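Long-range contacts in protein-arginine-phosphatase (Geobacillus stearothermophilus, PDB 4PIC), which removes phosphate from phosphoarginine residues in proteins and probably counteracts the arginine kinase McsB: residues Ala76-Lys87 / Lys100-Val108; Leu6-Pro17 / His63-Ile73. All coordinates share one frame; numbering follows the deposited sequence.

Contact 1 of 2, residues Ala76-Lys87 / Lys100-Val108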
loop_
_atom_site.group_PDB
_atom_site.type_symbol
_atom_site.label_atom_id
_atom_site.label_comp_id
_atom_site.label_asym_id
_atom_site.label_seq_id
_atom_site.Cartn_x
_atom_site.Cartn_y
_atom_site.Cartn_z
ATOM N N ALA A 76 9.776 -10.150 13.055
ATOM C CA ALA A 76 9.458 -9.156 14.078
ATOM C C ALA A 76 8.787 -9.736 15.317
ATOM O O ALA A 76 7.930 -10.615 15.219
ATOM C CB ALA A 76 8.578 -8.066 13.470
ATOM N N THR A 77 9.192 -9.244 16.488
ATOM C CA THR A 77 8.405 -9.443 17.692
ATOM C C THR A 77 7.357 -8.338 17.794
ATOM O O THR A 77 6.283 -8.531 18.362
ATOM C CB THR A 77 9.279 -9.449 18.960
ATOM O OG1 THR A 77 9.968 -8.196 19.081
ATOM C CG2 THR A 77 10.307 -10.577 18.894
ATOM N N HIS A 78 7.682 -7.168 17.244
ATOM C CA HIS A 78 6.760 -6.032 17.248
ATOM C C HIS A 78 6.859 -5.311 15.924
ATOM O O HIS A 78 7.965 -4.954 15.494
ATOM C CB HIS A 78 7.113 -5.032 18.355
ATOM C CG HIS A 78 7.124 -5.629 19.726
ATOM N ND1 HIS A 78 8.082 -6.527 20.138
ATOM C CD2 HIS A 78 6.297 -5.447 20.782
ATOM C CE1 HIS A 78 7.839 -6.884 21.386
ATOM N NE2 HIS A 78 6.764 -6.239 21.803
ATOM N N VAL A 79 5.712 -5.097 15.289
ATOM C CA VAL A 79 5.645 -4.329 14.059
ATOM C C VAL A 79 5.039 -2.996 14.430
ATOM O O VAL A 79 3.891 -2.923 14.868
ATOM C CB VAL A 79 4.788 -5.030 12.999
ATOM C CG1 VAL A 79 4.773 -4.206 11.709
ATOM C CG2 VAL A 79 5.321 -6.444 12.742
ATOM N N LEU A 80 5.835 -1.944 14.295
ATOM C CA LEU A 80 5.445 -0.625 14.761
ATOM C C LEU A 80 5.250 0.292 13.564
ATOM O O LEU A 80 6.210 0.743 12.923
ATOM C CB LEU A 80 6.476 -0.062 15.754
ATOM C CG LEU A 80 6.670 -0.926 17.004
ATOM C CD1 LEU A 80 7.699 -0.309 17.969
ATOM C CD2 LEU A 80 5.339 -1.130 17.711
ATOM N N ALA A 81 3.985 0.541 13.263
ATOM C CA ALA A 81 3.600 1.325 12.108
ATOM C C ALA A 81 3.692 2.819 12.406
ATOM O O ALA A 81 3.475 3.258 13.534
ATOM C CB ALA A 81 2.171 0.960 11.680
HETATM N N MSE A 82 3.974 3.609 11.378
HETATM C CA MSE A 82 4.059 5.054 11.560
HETATM C C MSE A 82 2.684 5.687 11.762
HETATM O O MSE A 82 2.560 6.721 12.417
HETATM C CB MSE A 82 4.796 5.716 10.379
HETATM C CG MSE A 82 6.270 5.291 10.220
HETATM SE SE MSE A 82 7.450 5.760 11.689
HETATM C CE MSE A 82 7.140 4.263 12.858
ATOM N N THR A 83 1.656 5.080 11.174
ATOM C CA THR A 83 0.302 5.637 11.216
ATOM C C THR A 83 -0.706 4.513 11.390
ATOM O O THR A 83 -0.390 3.358 11.118
ATOM C CB THR A 83 -0.057 6.369 9.897
ATOM O OG1 THR A 83 -0.217 5.411 8.840
ATOM C CG2 THR A 83 1.008 7.388 9.508
ATOM N N SER A 84 -1.926 4.851 11.794
ATOM C CA SER A 84 -2.993 3.855 11.870
ATOM C C SER A 84 -3.326 3.262 10.497
ATOM O O SER A 84 -3.611 2.062 10.385
ATOM C CB SER A 84 -4.243 4.430 12.544
ATOM O OG SER A 84 -4.742 5.545 11.837
ATOM N N GLY A 85 -3.265 4.092 9.456
ATOM C CA GLY A 85 -3.485 3.625 8.096
ATOM C C GLY A 85 -2.517 2.518 7.742
ATOM O O GLY A 85 -2.900 1.503 7.165
ATOM N N HIS A 86 -1.251 2.700 8.108
ATOM C CA HIS A 86 -0.262 1.662 7.847
ATOM C C HIS A 86 -0.563 0.419 8.672
ATOM O O HIS A 86 -0.463 -0.704 8.169
ATOM C CB HIS A 86 1.145 2.160 8.167
ATOM C CG HIS A 86 1.670 3.154 7.181
ATOM N ND1 HIS A 86 2.016 4.437 7.537
ATOM C CD2 HIS A 86 1.914 3.049 5.852
ATOM C CE1 HIS A 86 2.441 5.088 6.465
ATOM N NE2 HIS A 86 2.395 4.266 5.434
ATOM N N LYS A 87 -0.899 0.615 9.946
ATOM C CA LYS A 87 -1.282 -0.504 10.799
ATOM C C LYS A 87 -2.424 -1.293 10.173
ATOM O O LYS A 87 -2.364 -2.526 10.079
ATOM C CB LYS A 87 -1.678 -0.016 12.190
ATOM C CG LYS A 87 -2.115 -1.151 13.117
ATOM C CD LYS A 87 -2.581 -0.627 14.460
ATOM C CE LYS A 87 -3.584 -1.575 15.098
ATOM N NZ LYS A 87 -4.769 -1.752 14.212
ATOM N N LYS A 100 0.657 -8.413 17.091
ATOM C CA LYS A 100 1.953 -7.777 17.328
ATOM C C LYS A 100 2.165 -6.523 16.487
ATOM O O LYS A 100 3.279 -5.996 16.433
ATOM C CB LYS A 100 3.099 -8.759 17.091
ATOM C CG LYS A 100 3.237 -9.251 15.657
ATOM C CD LYS A 100 4.424 -10.203 15.554
ATOM C CE LYS A 100 4.456 -10.913 14.223
ATOM N NZ LYS A 100 5.644 -11.790 14.143
ATOM N N THR A 101 1.103 -6.039 15.853
ATOM C CA THR A 101 1.207 -4.833 15.033
ATOM C C THR A 101 0.492 -3.687 15.726
ATOM O O THR A 101 -0.668 -3.814 16.118
ATOM C CB THR A 101 0.605 -5.062 13.642
ATOM O OG1 THR A 101 1.294 -6.157 13.029
ATOM C CG2 THR A 101 0.785 -3.832 12.762
ATOM N N PHE A 102 1.199 -2.578 15.913
ATOM C CA PHE A 102 0.650 -1.429 16.617
ATOM C C PHE A 102 1.150 -0.207 15.884
ATOM O O PHE A 102 2.138 -0.299 15.167
ATOM C CB PHE A 102 1.228 -1.336 18.039
ATOM C CG PHE A 102 1.163 -2.611 18.842
ATOM C CD1 PHE A 102 0.148 -2.807 19.762
ATOM C CD2 PHE A 102 2.143 -3.583 18.706
ATOM C CE1 PHE A 102 0.094 -3.971 20.516
ATOM C CE2 PHE A 102 2.095 -4.747 19.457
ATOM C CZ PHE A 102 1.069 -4.941 20.354
ATOM N N THR A 103 0.523 0.946 16.092
ATOM C CA THR A 103 1.219 2.190 15.754
ATOM C C THR A 103 2.273 2.409 16.824
ATOM O O THR A 103 2.103 1.988 17.972
ATOM C CB THR A 103 0.299 3.426 15.701
ATOM O OG1 THR A 103 -0.280 3.660 16.994
ATOM C CG2 THR A 103 -0.798 3.236 14.657
ATOM N N LEU A 104 3.371 3.054 16.462
ATOM C CA LEU A 104 4.397 3.365 17.444
ATOM C C LEU A 104 3.806 4.138 18.631
ATOM O O LEU A 104 4.098 3.830 19.783
ATOM C CB LEU A 104 5.523 4.154 16.776
ATOM C CG LEU A 104 6.585 4.763 17.671
ATOM C CD1 LEU A 104 7.314 3.705 18.499
ATOM C CD2 LEU A 104 7.568 5.554 16.801
ATOM N N LYS A 105 2.947 5.104 18.335
ATOM C CA LYS A 105 2.312 5.924 19.362
ATOM C C LYS A 105 1.461 5.104 20.325
ATOM O O LYS A 105 1.563 5.267 21.544
ATOM C CB LYS A 105 1.468 7.019 18.709
ATOM C CG LYS A 105 0.733 7.915 19.696
ATOM C CD LYS A 105 1.716 8.769 20.484
ATOM C CE LYS A 105 0.999 9.855 21.281
ATOM N NZ LYS A 105 1.953 10.783 21.967
ATOM N N GLN A 106 0.622 4.222 19.788
ATOM C CA GLN A 106 -0.247 3.421 20.649
ATOM C C GLN A 106 0.573 2.483 21.526
ATOM O O GLN A 106 0.254 2.283 22.699
ATOM C CB GLN A 106 -1.303 2.656 19.833
ATOM C CG GLN A 106 -0.850 1.315 19.274
ATOM C CD GLN A 106 -1.987 0.524 18.632
ATOM O OE1 GLN A 106 -2.145 0.519 17.409
ATOM N NE2 GLN A 106 -2.780 -0.153 19.462
ATOM N N PHE A 107 1.660 1.945 20.979
ATOM C CA PHE A 107 2.456 0.974 21.717
ATOM C C PHE A 107 3.179 1.565 22.926
ATOM O O PHE A 107 3.337 0.896 23.961
ATOM C CB PHE A 107 3.465 0.293 20.799
ATOM C CG PHE A 107 4.238 -0.790 21.477
ATOM C CD1 PHE A 107 3.616 -1.974 21.842
ATOM C CD2 PHE A 107 5.582 -0.627 21.764
ATOM C CE1 PHE A 107 4.320 -2.976 22.474
ATOM C CE2 PHE A 107 6.296 -1.627 22.401
ATOM C CZ PHE A 107 5.662 -2.805 22.760
ATOM N N VAL A 108 3.629 2.811 22.811
ATOM C CA VAL A 108 4.367 3.409 23.916
ATOM C C VAL A 108 3.536 4.362 24.780
ATOM O O VAL A 108 3.959 4.712 25.876
ATOM C CB VAL A 108 5.643 4.127 23.434
ATOM C CG1 VAL A 108 6.583 3.151 22.739
ATOM C CG2 VAL A 108 5.277 5.249 22.499
HETATM O O HOH W 1 2.367 6.232 15.562
#
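The ammonium group of K100 reaches across to the carbonyl of A76, with NZ 2.8 Å from O, and is gripped a second time by the carbonyl of I73; both acceptors lie near the C-terminal end of helix 70-75. The K100 CG sits between its own backbone N and carbonyl carbon (chi1 64°), and the extended chain runs past the carbonyl of T77. With an alanine here, the carbonyls of A76 and I73 would probably lose the amine that joins them, leaving the turn into strand 78-81 less firmly held. Parallel bonding of that strand to 101-103 closes a beta-alpha-beta unit through helix 84-93: V79 N donates to K100 O, F102 N to V79 O, A81 N to F102 O and L104 N to A81 O. There T103 and Q106 form a capping box, Q106 N 3.0 Å from T103 OG1 and T103 N on Q106 OE1; D112 also bonds T103 OG1. K87 lays its CD 3.2 Å from Q106 OE1, crossing that side chain at about a right angle. On the face carrying L80 and F102, L80 CD2 rests 3.9 Å from F107 CB, while H78 CD2 approaches F107 CZ to 3.4 Å, the ring planes at 63°.

Contact 2 of 2, residues Leu6-Pro17 / His63-Ile73; sequences LFVCTGNTCRSP and HRSSQLKKEHI. With PO4 (phosphate ion), chain C.
P17 lays its CG over one face of the H63 imidazole, 3.6 Å from the ring centroid and displaced toward NE2, in a CH-pi contact. With CG anti to the backbone N (chi1 175°), H63 extends its ring to the phosphate-binding loop, where NE2 donates to N12 O at 2.8 Å from a position tilted out of the carbonyl plane. The N12 amide stands nearly upright to this ring, the planes 79° apart. Its OD1 takes S66 N at 2.8 Å, in the carbonyl plane and on a lone pair, while ND2 is held by S35 from strand 31-37. N12 is therefore tied through both its backbone and its side chain, which fixes the amide's rotation and supports a residue whose backbone lies in the left-handed helical region. Beside it, S65 sets CB 3.4 Å from N12 O and turns its hydroxyl to A41 and S44. Further along, the contact becomes apolar: L6 CD2 lies 3.7 Å from L68 CD1 and touches H72 CB, and the V8 and L68 side chains cross at about a right angle, CG1 against CD2, with F39 of the second subunit also packing on L68.

The loop is the P-loop of the low molecular weight phosphatases, following strand 3-9 and leading from the nucleophile C9 to R15 at the start of helix 15-25. A phosphate ion, probably from the crystallisation liquor, occupies it: G11 N donates to O1 at 2.8 Å, T10 N to O3, and R15 NH2 reaches O3 from the guanidinium edge at 3.0 Å. Segment 63-73 bonds the loop at N12, away from the phosphate, consistent with holding its shape while backbone N-H groups and R15 meet the anion, as the phosphate of a substrate probably binds at T10 to R15.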
loop_
_atom_site.group_PDB
_atom_site.type_symbol
_atom_site.label_atom_id
_atom_site.label_comp_id
_atom_site.label_asym_id
_atom_site.label_seq_id
_atom_site.Cartn_x
_atom_site.Cartn_y
_atom_site.Cartn_z
ATOM N N LEU A 6 10.313 -3.878 14.025
ATOM C CA LEU A 6 10.167 -3.560 12.612
ATOM C C LEU A 6 9.324 -2.300 12.453
ATOM O O LEU A 6 8.145 -2.285 12.802
ATOM C CB LEU A 6 9.486 -4.730 11.897
ATOM C CG LEU A 6 9.259 -4.518 10.403
ATOM C CD1 LEU A 6 10.587 -4.473 9.676
ATOM C CD2 LEU A 6 8.362 -5.609 9.832
ATOM N N PHE A 7 9.935 -1.231 11.953
ATOM C CA PHE A 7 9.191 0.006 11.711
ATOM C C PHE A 7 8.702 0.035 10.272
ATOM O O PHE A 7 9.435 -0.353 9.369
ATOM C CB PHE A 7 10.055 1.242 11.948
ATOM C CG PHE A 7 10.448 1.452 13.382
ATOM C CD1 PHE A 7 9.499 1.822 14.325
ATOM C CD2 PHE A 7 11.767 1.324 13.779
ATOM C CE1 PHE A 7 9.864 2.041 15.651
ATOM C CE2 PHE A 7 12.138 1.547 15.103
ATOM C CZ PHE A 7 11.185 1.909 16.032
ATOM N N VAL A 8 7.472 0.490 10.063
ATOM C CA VAL A 8 6.858 0.414 8.735
ATOM C C VAL A 8 6.173 1.717 8.296
ATOM O O VAL A 8 5.394 2.293 9.054
ATOM C CB VAL A 8 5.822 -0.730 8.679
ATOM C CG1 VAL A 8 5.191 -0.799 7.282
ATOM C CG2 VAL A 8 6.460 -2.066 9.038
ATOM N N CYS A 9 6.475 2.184 7.081
ATOM C CA CYS A 9 5.691 3.227 6.413
ATOM C C CYS A 9 5.402 2.744 5.001
ATOM O O CYS A 9 5.355 1.546 4.791
ATOM C CB CYS A 9 6.365 4.605 6.450
ATOM S SG CYS A 9 7.991 4.742 5.680
ATOM N N THR A 10 5.213 3.634 4.030
ATOM C CA THR A 10 4.890 3.161 2.681
ATOM C C THR A 10 6.137 2.963 1.838
ATOM O O THR A 10 6.391 1.851 1.351
ATOM C CB THR A 10 3.878 4.065 1.953
ATOM O OG1 THR A 10 2.662 4.091 2.710
ATOM C CG2 THR A 10 3.587 3.541 0.532
ATOM N N GLY A 11 6.915 4.029 1.652
ATOM C CA GLY A 11 8.053 3.981 0.748
ATOM C C GLY A 11 9.358 3.547 1.398
ATOM O O GLY A 11 10.331 3.253 0.698
ATOM N N ASN A 12 9.375 3.495 2.733
ATOM C CA ASN A 12 10.576 3.150 3.500
ATOM C C ASN A 12 11.762 4.032 3.101
ATOM O O ASN A 12 12.890 3.544 2.956
ATOM C CB ASN A 12 10.916 1.670 3.329
ATOM C CG ASN A 12 11.984 1.185 4.299
ATOM O OD1 ASN A 12 12.864 0.397 3.919
ATOM N ND2 ASN A 12 11.917 1.636 5.555
ATOM N N THR A 13 11.495 5.325 2.914
ATOM C CA THR A 13 12.563 6.301 2.636
ATOM C C THR A 13 12.552 7.468 3.619
ATOM O O THR A 13 13.558 8.159 3.775
ATOM C CB THR A 13 12.502 6.888 1.204
ATOM O OG1 THR A 13 11.235 7.521 0.996
ATOM C CG2 THR A 13 12.709 5.800 0.159
ATOM N N CYS A 14 11.423 7.683 4.290
ATOM C CA CYS A 14 11.277 8.863 5.132
ATOM C C CYS A 14 11.045 8.546 6.617
ATOM O O CYS A 14 11.999 8.492 7.390
ATOM C CB CYS A 14 10.229 9.800 4.527
ATOM S SG CYS A 14 10.707 10.329 2.850
ATOM N N ARG A 15 9.804 8.312 7.031
ATOM C CA ARG A 15 9.553 8.122 8.460
ATOM C C ARG A 15 10.142 6.845 9.043
ATOM O O ARG A 15 10.844 6.904 10.046
ATOM C CB ARG A 15 8.065 8.219 8.805
ATOM C CG ARG A 15 7.496 9.630 8.648
ATOM C CD ARG A 15 5.992 9.627 8.835
ATOM N NE ARG A 15 5.304 9.038 7.690
ATOM C CZ ARG A 15 3.993 9.108 7.498
ATOM N NH1 ARG A 15 3.229 9.748 8.374
ATOM N NH2 ARG A 15 3.455 8.553 6.423
ATOM N N SER A 16 9.873 5.688 8.450
ATOM C CA SER A 16 10.369 4.456 9.075
ATOM C C SER A 16 11.900 4.350 9.140
ATOM O O SER A 16 12.417 3.847 10.130
ATOM C CB SER A 16 9.699 3.178 8.531
ATOM O OG SER A 16 9.892 3.000 7.140
ATOM N N PRO A 17 12.629 4.845 8.122
ATOM C CA PRO A 17 14.088 4.838 8.294
ATOM C C PRO A 17 14.561 5.771 9.400
ATOM O O PRO A 17 15.558 5.477 10.075
ATOM C CB PRO A 17 14.611 5.316 6.938
ATOM C CG PRO A 17 13.525 4.933 5.978
ATOM C CD PRO A 17 12.253 5.165 6.731
ATOM N N HIS A 63 21.149 3.347 5.028
ATOM C CA HIS A 63 19.808 2.809 4.858
ATOM C C HIS A 63 19.606 2.368 3.419
ATOM O O HIS A 63 19.969 3.093 2.486
ATOM C CB HIS A 63 18.733 3.837 5.206
ATOM C CG HIS A 63 17.344 3.353 4.923
ATOM N ND1 HIS A 63 16.727 2.387 5.687
ATOM C CD2 HIS A 63 16.473 3.664 3.933
ATOM C CE1 HIS A 63 15.526 2.139 5.193
ATOM N NE2 HIS A 63 15.347 2.904 4.133
ATOM N N ARG A 64 19.023 1.181 3.255
ATOM C CA ARG A 64 18.542 0.708 1.957
ATOM C C ARG A 64 17.077 0.358 2.112
ATOM O O ARG A 64 16.733 -0.455 2.969
ATOM C CB ARG A 64 19.270 -0.568 1.524
ATOM C CG ARG A 64 20.743 -0.639 1.873
ATOM C CD ARG A 64 21.601 -0.132 0.737
ATOM N NE ARG A 64 21.195 1.203 0.310
ATOM C CZ ARG A 64 21.985 2.058 -0.325
ATOM N NH1 ARG A 64 23.236 1.726 -0.609
ATOM N NH2 ARG A 64 21.524 3.252 -0.669
ATOM N N SER A 65 16.218 0.944 1.280
ATOM C CA SER A 65 14.784 0.664 1.376
ATOM C C SER A 65 14.471 -0.802 1.081
ATOM O O SER A 65 15.189 -1.460 0.317
ATOM C CB SER A 65 13.985 1.574 0.448
ATOM O OG SER A 65 14.208 1.271 -0.921
ATOM N N SER A 66 13.424 -1.314 1.724
ATOM C CA SER A 66 12.993 -2.696 1.548
ATOM C C SER A 66 11.478 -2.745 1.445
ATOM O O SER A 66 10.779 -2.067 2.194
ATOM C CB SER A 66 13.407 -3.560 2.744
ATOM O OG SER A 66 14.770 -3.398 3.073
ATOM N N GLN A 67 10.977 -3.549 0.514
ATOM C CA GLN A 67 9.558 -3.876 0.485
ATOM C C GLN A 67 9.215 -4.826 1.628
ATOM O O GLN A 67 9.867 -5.859 1.809
ATOM C CB GLN A 67 9.197 -4.520 -0.858
ATOM C CG GLN A 67 7.814 -5.161 -0.912
ATOM C CD GLN A 67 6.691 -4.159 -0.733
ATOM O OE1 GLN A 67 6.643 -3.132 -1.416
ATOM N NE2 GLN A 67 5.773 -4.461 0.188
ATOM N N LEU A 68 8.185 -4.477 2.393
ATOM C CA LEU A 68 7.671 -5.317 3.460
ATOM C C LEU A 68 7.152 -6.645 2.929
ATOM O O LEU A 68 6.281 -6.678 2.054
ATOM C CB LEU A 68 6.553 -4.590 4.206
ATOM C CG LEU A 68 5.861 -5.378 5.311
ATOM C CD1 LEU A 68 6.858 -5.736 6.407
ATOM C CD2 LEU A 68 4.701 -4.577 5.891
ATOM N N LYS A 69 7.683 -7.730 3.475
ATOM C CA LYS A 69 7.294 -9.071 3.064
ATOM C C LYS A 69 6.989 -9.942 4.268
ATOM O O LYS A 69 7.315 -9.582 5.400
ATOM C CB LYS A 69 8.398 -9.704 2.211
ATOM C CG LYS A 69 8.627 -8.999 0.884
ATOM C CD LYS A 69 9.344 -9.896 -0.113
ATOM C CE LYS A 69 9.182 -9.383 -1.536
ATOM N NZ LYS A 69 9.782 -8.030 -1.717
ATOM N N LYS A 70 6.361 -11.088 4.013
ATOM C CA LYS A 70 6.037 -12.076 5.032
ATOM C C LYS A 70 7.223 -12.354 5.957
ATOM O O LYS A 70 7.069 -12.466 7.171
ATOM C CB LYS A 70 5.576 -13.364 4.336
ATOM C CG LYS A 70 5.418 -14.570 5.235
ATOM C CD LYS A 70 4.278 -14.380 6.212
ATOM C CE LYS A 70 3.985 -15.682 6.953
ATOM N NZ LYS A 70 3.115 -15.463 8.140
ATOM N N GLU A 71 8.409 -12.424 5.371
ATOM C CA GLU A 71 9.619 -12.725 6.115
ATOM C C GLU A 71 9.912 -11.684 7.200
ATOM O O GLU A 71 10.389 -12.031 8.279
ATOM C CB GLU A 71 10.802 -12.865 5.155
ATOM C CG GLU A 71 10.770 -14.138 4.292
ATOM C CD GLU A 71 9.544 -14.244 3.378
ATOM O OE1 GLU A 71 9.170 -13.239 2.728
ATOM O OE2 GLU A 71 8.947 -15.343 3.317
ATOM N N HIS A 72 9.622 -10.415 6.922
ATOM C CA HIS A 72 9.824 -9.357 7.920
ATOM C C HIS A 72 8.812 -9.501 9.040
ATOM O O HIS A 72 9.116 -9.262 10.209
ATOM C CB HIS A 72 9.609 -7.968 7.315
ATOM C CG HIS A 72 10.598 -7.582 6.269
ATOM N ND1 HIS A 72 10.264 -7.498 4.935
ATOM C CD2 HIS A 72 11.895 -7.202 6.358
ATOM C CE1 HIS A 72 11.319 -7.105 4.242
ATOM N NE2 HIS A 72 12.321 -6.917 5.083
ATOM N N ILE A 73 7.586 -9.844 8.670
ATOM C CA ILE A 73 6.507 -10.031 9.627
ATOM C C ILE A 73 6.836 -11.163 10.602
ATOM O O ILE A 73 6.664 -11.018 11.817
ATOM C CB ILE A 73 5.181 -10.327 8.901
ATOM C CG1 ILE A 73 4.782 -9.146 8.010
ATOM C CG2 ILE A 73 4.080 -10.679 9.895
ATOM C CD1 ILE A 73 4.449 -7.876 8.777
HETATM P P PO4 C . 5.108 7.354 3.251
HETATM O O1 PO4 C . 6.186 6.520 2.607
HETATM O O2 PO4 C . 4.069 7.722 2.221
HETATM O O3 PO4 C . 4.480 6.602 4.377
HETATM O O4 PO4 C . 5.749 8.629 3.744
#

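How the contacts relate
Both contacts are partly buried and work on the same parallel sheet, in which strands 3-9 and 78-81 are neighbours. Contact 1 pairs two strands within the sheet, so backbone bonds dominate and 101-103 forms its edge in this chain; contact 2 places a mostly irregular segment against a strand end and the P-loop, relying on side-chain bonds and apolar packing. Helix 70-75, which begins in contact 2, leads directly into strand 78-81 of contact 1, and the two meet again where K100 reaches I73. Nearer the active site, H86 NE2 is 2.7 Å from T10 OG1, probably a hydrogen bond, and T83 packs on R15, bringing the start of helix 84-93 to the phosphate site.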